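Local structure of CaaX farnesyltransferase alpha subunit Ram2 (Aspergillus fumigatus, 4L9P) at residues G231-L245 and Y264-E278. The protein is the alpha subunit of protein farnesyltransferase, which attaches farnesyl to proteins ending in a CaaX motif, and probably also takes part in their geranylgeranylation. The protein carries 1 engineered substitution. Residues are numbered along the deposited sequence; the frame is centred on the assembly and turned at random.
Sequences GRLPVVDEDLVDSEL and YARGVLQAAGRPLSE
R274 reaches E238 and D242 on a chain extended from CG to NE (chi2 -175°, chi3 -169°), while E238 bends back at chi2 (-71°) to meet it. The setting is an antiparallel helical hairpin, 238-254 against 259-272, in the alpha-alpha solenoid of the prenyltransferase alpha subunit, and it illustrates how one arginine just past the end of one helix can bind the first turns of its partner. E238 OE1 offers its anti lone pair to R274 NH2 at 2.9 Å, with carboxylate and guanidinium nearly coplanar. The D242 carboxylate is turned well out of the guanidinium plane, and its OD1 alone accepts from both NH1 and NH2, end-on. E278 OE1 adds a further salt bridge to NH1; three carboxylates thus line the edge of one guanidinium, an arrangement that would favour its positive charge. V241 CG1 lies over the centre of the guanidinium face, 3.4 Å from CZ. Its CG2 meets A272 CB, and L245 continues the apolar seam onto V268 and L269. On the side facing helix 197-208, Y264 OH donates to E244 OE1 at 2.6 Å, from above the carboxylate plane; R203 and R207 of that helix form salt bridges with E244. Where helix 259-272 ends in a Schellman motif at G273, the loop leading into helix 238-254 lies against its last turn: L233 N donates to A271 O at 2.9 Å, nearly straight, and a water donates to that same A271 O and, at 2.8 Å, to L233 O.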
# COMPACT_ATOMS: atom_id res chain seq x y z
N GLY A 231 15.92 7.53 -13.27
CA GLY A 231 16.36 8.63 -12.45
C GLY A 231 17.40 9.52 -13.13
O GLY A 231 17.54 10.67 -12.73
N ARG A 232 18.16 8.99 -14.10
CA ARG A 232 19.20 9.80 -14.76
C ARG A 232 18.67 11.07 -15.40
O ARG A 232 17.73 11.03 -16.19
CB ARG A 232 19.83 8.97 -15.88
CG ARG A 232 20.62 7.84 -15.37
CD ARG A 232 22.05 8.26 -15.39
NE ARG A 232 22.63 8.10 -14.08
CZ ARG A 232 23.07 6.95 -13.59
NH1 ARG A 232 23.01 5.82 -14.30
NH2 ARG A 232 23.59 6.95 -12.38
N LEU A 233 19.27 12.20 -15.02
CA LEU A 233 18.88 13.50 -15.58
C LEU A 233 19.42 13.63 -16.99
O LEU A 233 20.55 13.22 -17.25
CB LEU A 233 19.52 14.65 -14.78
CG LEU A 233 19.10 14.76 -13.31
CD1 LEU A 233 20.03 15.61 -12.44
CD2 LEU A 233 17.71 15.36 -13.21
N PRO A 234 18.64 14.23 -17.90
CA PRO A 234 19.11 14.51 -19.26
C PRO A 234 20.25 15.54 -19.24
O PRO A 234 21.16 15.49 -20.08
CB PRO A 234 17.90 15.17 -19.94
CG PRO A 234 16.77 15.06 -19.04
CD PRO A 234 17.22 14.56 -17.71
N VAL A 235 20.19 16.48 -18.31
CA VAL A 235 21.19 17.55 -18.24
C VAL A 235 21.41 17.75 -16.75
O VAL A 235 20.45 17.85 -16.00
CB VAL A 235 20.71 18.89 -18.80
CG1 VAL A 235 21.81 19.93 -18.65
CG2 VAL A 235 20.37 18.78 -20.28
N VAL A 236 22.67 17.74 -16.33
CA VAL A 236 23.00 17.79 -14.90
C VAL A 236 23.54 19.18 -14.56
O VAL A 236 24.46 19.66 -15.21
CB VAL A 236 24.08 16.76 -14.53
CG1 VAL A 236 24.38 16.79 -13.03
CG2 VAL A 236 23.64 15.35 -14.93
N ASP A 237 22.97 19.82 -13.55
CA ASP A 237 23.52 21.07 -13.01
C ASP A 237 24.53 20.64 -11.92
O ASP A 237 24.14 20.23 -10.83
CB ASP A 237 22.39 21.91 -12.41
CG ASP A 237 22.89 23.17 -11.69
OD1 ASP A 237 24.08 23.32 -11.34
OD2 ASP A 237 22.04 24.03 -11.44
N GLU A 238 25.81 20.67 -12.24
CA GLU A 238 26.81 20.04 -11.37
C GLU A 238 26.91 20.77 -10.03
O GLU A 238 27.15 20.15 -9.02
CB GLU A 238 28.19 19.95 -12.07
CG GLU A 238 28.11 19.27 -13.44
CD GLU A 238 27.85 17.77 -13.37
OE1 GLU A 238 27.82 17.18 -12.27
OE2 GLU A 238 27.70 17.16 -14.46
N ASP A 239 26.74 22.09 -10.02
CA ASP A 239 26.89 22.85 -8.77
C ASP A 239 25.74 22.59 -7.83
O ASP A 239 25.93 22.54 -6.61
CB ASP A 239 26.97 24.36 -9.01
CG ASP A 239 28.19 24.76 -9.78
OD1 ASP A 239 29.29 24.19 -9.59
OD2 ASP A 239 28.03 25.67 -10.60
N LEU A 240 24.54 22.43 -8.39
CA LEU A 240 23.37 22.00 -7.61
C LEU A 240 23.61 20.61 -7.01
O LEU A 240 23.34 20.36 -5.83
CB LEU A 240 22.15 21.93 -8.51
CG LEU A 240 20.88 21.44 -7.78
CD1 LEU A 240 20.59 22.37 -6.58
CD2 LEU A 240 19.69 21.47 -8.75
N VAL A 241 24.10 19.68 -7.84
CA VAL A 241 24.40 18.37 -7.31
C VAL A 241 25.40 18.48 -6.15
O VAL A 241 25.16 17.88 -5.06
CB VAL A 241 24.89 17.43 -8.42
CG1 VAL A 241 25.44 16.13 -7.83
CG2 VAL A 241 23.73 17.13 -9.41
N ASP A 242 26.50 19.22 -6.34
CA ASP A 242 27.45 19.36 -5.24
C ASP A 242 26.82 19.94 -3.97
O ASP A 242 27.08 19.47 -2.86
CB ASP A 242 28.61 20.32 -5.61
CG ASP A 242 29.51 19.78 -6.70
OD1 ASP A 242 29.46 18.57 -7.00
OD2 ASP A 242 30.31 20.63 -7.24
N SER A 243 25.99 20.98 -4.12
CA SER A 243 25.32 21.61 -3.01
C SER A 243 24.40 20.62 -2.27
O SER A 243 24.36 20.55 -1.04
CB SER A 243 24.48 22.80 -3.55
OG SER A 243 23.70 23.39 -2.53
N GLU A 244 23.66 19.82 -3.02
CA GLU A 244 22.74 18.87 -2.39
C GLU A 244 23.46 17.74 -1.68
O GLU A 244 23.02 17.25 -0.65
CB GLU A 244 21.80 18.31 -3.46
CG GLU A 244 20.77 19.37 -3.88
CD GLU A 244 19.85 19.76 -2.74
OE1 GLU A 244 19.29 18.84 -2.09
OE2 GLU A 244 19.65 20.98 -2.50
N LEU A 245 24.59 17.32 -2.26
CA LEU A 245 25.41 16.33 -1.57
C LEU A 245 26.04 16.89 -0.29
O LEU A 245 26.12 16.18 0.74
CB LEU A 245 26.47 15.75 -2.53
CG LEU A 245 25.93 14.94 -3.70
CD1 LEU A 245 27.06 14.64 -4.64
CD2 LEU A 245 25.25 13.63 -3.21
N TYR A 264 18.62 9.64 0.14
CA TYR A 264 18.52 10.83 -0.71
C TYR A 264 19.83 10.99 -1.50
O TYR A 264 19.82 11.20 -2.73
CB TYR A 264 18.24 12.04 0.18
CG TYR A 264 18.11 13.32 -0.57
CD1 TYR A 264 16.90 13.61 -1.23
CD2 TYR A 264 19.17 14.23 -0.66
CE1 TYR A 264 16.77 14.79 -1.95
CE2 TYR A 264 19.06 15.44 -1.39
CZ TYR A 264 17.85 15.70 -2.03
OH TYR A 264 17.69 16.86 -2.77
N ALA A 265 20.97 10.85 -0.84
CA ALA A 265 22.25 10.99 -1.54
C ALA A 265 22.45 9.95 -2.63
O ALA A 265 22.95 10.27 -3.72
CB ALA A 265 23.45 10.95 -0.55
N ARG A 266 22.05 8.71 -2.36
CA ARG A 266 22.07 7.71 -3.44
C ARG A 266 21.23 8.19 -4.61
O ARG A 266 21.62 8.02 -5.77
CB ARG A 266 21.58 6.35 -2.96
CG ARG A 266 22.53 5.68 -2.00
CD ARG A 266 21.95 4.46 -1.41
NE ARG A 266 22.89 3.63 -0.62
CZ ARG A 266 23.61 2.61 -1.10
NH1 ARG A 266 23.60 2.29 -2.38
NH2 ARG A 266 24.37 1.91 -0.25
N GLY A 267 20.06 8.73 -4.33
CA GLY A 267 19.22 9.22 -5.41
C GLY A 267 19.86 10.38 -6.15
O GLY A 267 19.76 10.47 -7.39
N VAL A 268 20.51 11.28 -5.43
CA VAL A 268 21.19 12.39 -6.12
C VAL A 268 22.31 11.90 -7.02
O VAL A 268 22.43 12.36 -8.17
CB VAL A 268 21.76 13.37 -5.10
CG1 VAL A 268 22.61 14.47 -5.81
CG2 VAL A 268 20.61 14.00 -4.27
N LEU A 269 23.11 10.96 -6.51
CA LEU A 269 24.23 10.42 -7.33
C LEU A 269 23.69 9.71 -8.57
O LEU A 269 24.22 9.86 -9.66
CB LEU A 269 25.17 9.54 -6.51
CG LEU A 269 25.91 10.32 -5.41
CD1 LEU A 269 26.55 9.35 -4.39
CD2 LEU A 269 27.01 11.18 -6.02
N GLN A 270 22.62 8.91 -8.40
CA GLN A 270 22.01 8.28 -9.59
C GLN A 270 21.51 9.32 -10.59
O GLN A 270 21.72 9.18 -11.81
CB GLN A 270 20.84 7.39 -9.15
CG GLN A 270 19.95 6.84 -10.30
CD GLN A 270 20.61 5.70 -11.09
OE1 GLN A 270 21.79 5.35 -10.87
NE2 GLN A 270 19.85 5.13 -12.02
N ALA A 271 20.82 10.34 -10.09
CA ALA A 271 20.32 11.38 -11.01
C ALA A 271 21.46 12.03 -11.78
O ALA A 271 21.35 12.31 -13.02
CB ALA A 271 19.54 12.45 -10.19
N ALA A 272 22.55 12.29 -11.07
CA ALA A 272 23.69 13.01 -11.66
C ALA A 272 24.62 12.11 -12.51
O ALA A 272 25.53 12.63 -13.20
CB ALA A 272 24.50 13.67 -10.55
N GLY A 273 24.44 10.78 -12.45
CA GLY A 273 25.37 9.93 -13.20
C GLY A 273 26.73 9.83 -12.54
O GLY A 273 27.75 9.59 -13.21
N ARG A 274 26.73 10.01 -11.23
CA ARG A 274 27.96 9.95 -10.48
C ARG A 274 28.04 8.67 -9.65
O ARG A 274 27.01 8.13 -9.19
CB ARG A 274 28.07 11.14 -9.56
CG ARG A 274 28.24 12.46 -10.25
CD ARG A 274 28.45 13.51 -9.17
NE ARG A 274 28.38 14.87 -9.68
CZ ARG A 274 28.64 15.94 -8.93
NH1 ARG A 274 29.04 15.82 -7.67
NH2 ARG A 274 28.51 17.13 -9.46
N PRO A 275 29.27 8.19 -9.41
CA PRO A 275 29.40 6.92 -8.70
C PRO A 275 29.32 7.03 -7.18
O PRO A 275 29.66 8.06 -6.64
CB PRO A 275 30.80 6.46 -9.10
CG PRO A 275 31.55 7.75 -9.26
CD PRO A 275 30.57 8.72 -9.89
N LEU A 276 28.89 5.97 -6.49
CA LEU A 276 28.92 5.94 -5.02
C LEU A 276 30.32 6.22 -4.46
O LEU A 276 30.47 6.73 -3.36
CB LEU A 276 28.41 4.59 -4.52
CG LEU A 276 26.95 4.30 -4.89
CD1 LEU A 276 26.59 2.88 -4.48
CD2 LEU A 276 25.93 5.31 -4.29
N SER A 277 31.36 5.92 -5.23
CA SER A 277 32.71 6.12 -4.73
C SER A 277 33.04 7.61 -4.44
O SER A 277 34.02 7.90 -3.73
CB SER A 277 33.75 5.50 -5.69
OG SER A 277 33.59 6.06 -6.98
N GLU A 278 32.24 8.56 -4.95
CA GLU A 278 32.42 9.94 -4.52
C GLU A 278 32.35 10.10 -3.02
O GLU A 278 32.87 11.08 -2.50
CB GLU A 278 31.35 10.86 -5.10
CG GLU A 278 31.53 11.11 -6.54
CD GLU A 278 31.01 12.47 -7.00
OE1 GLU A 278 30.40 13.30 -6.21
OE2 GLU A 278 31.21 12.68 -8.20
O HOH W 1 22.57 12.02 -15.67
O HOH W 2 27.54 14.50 -12.61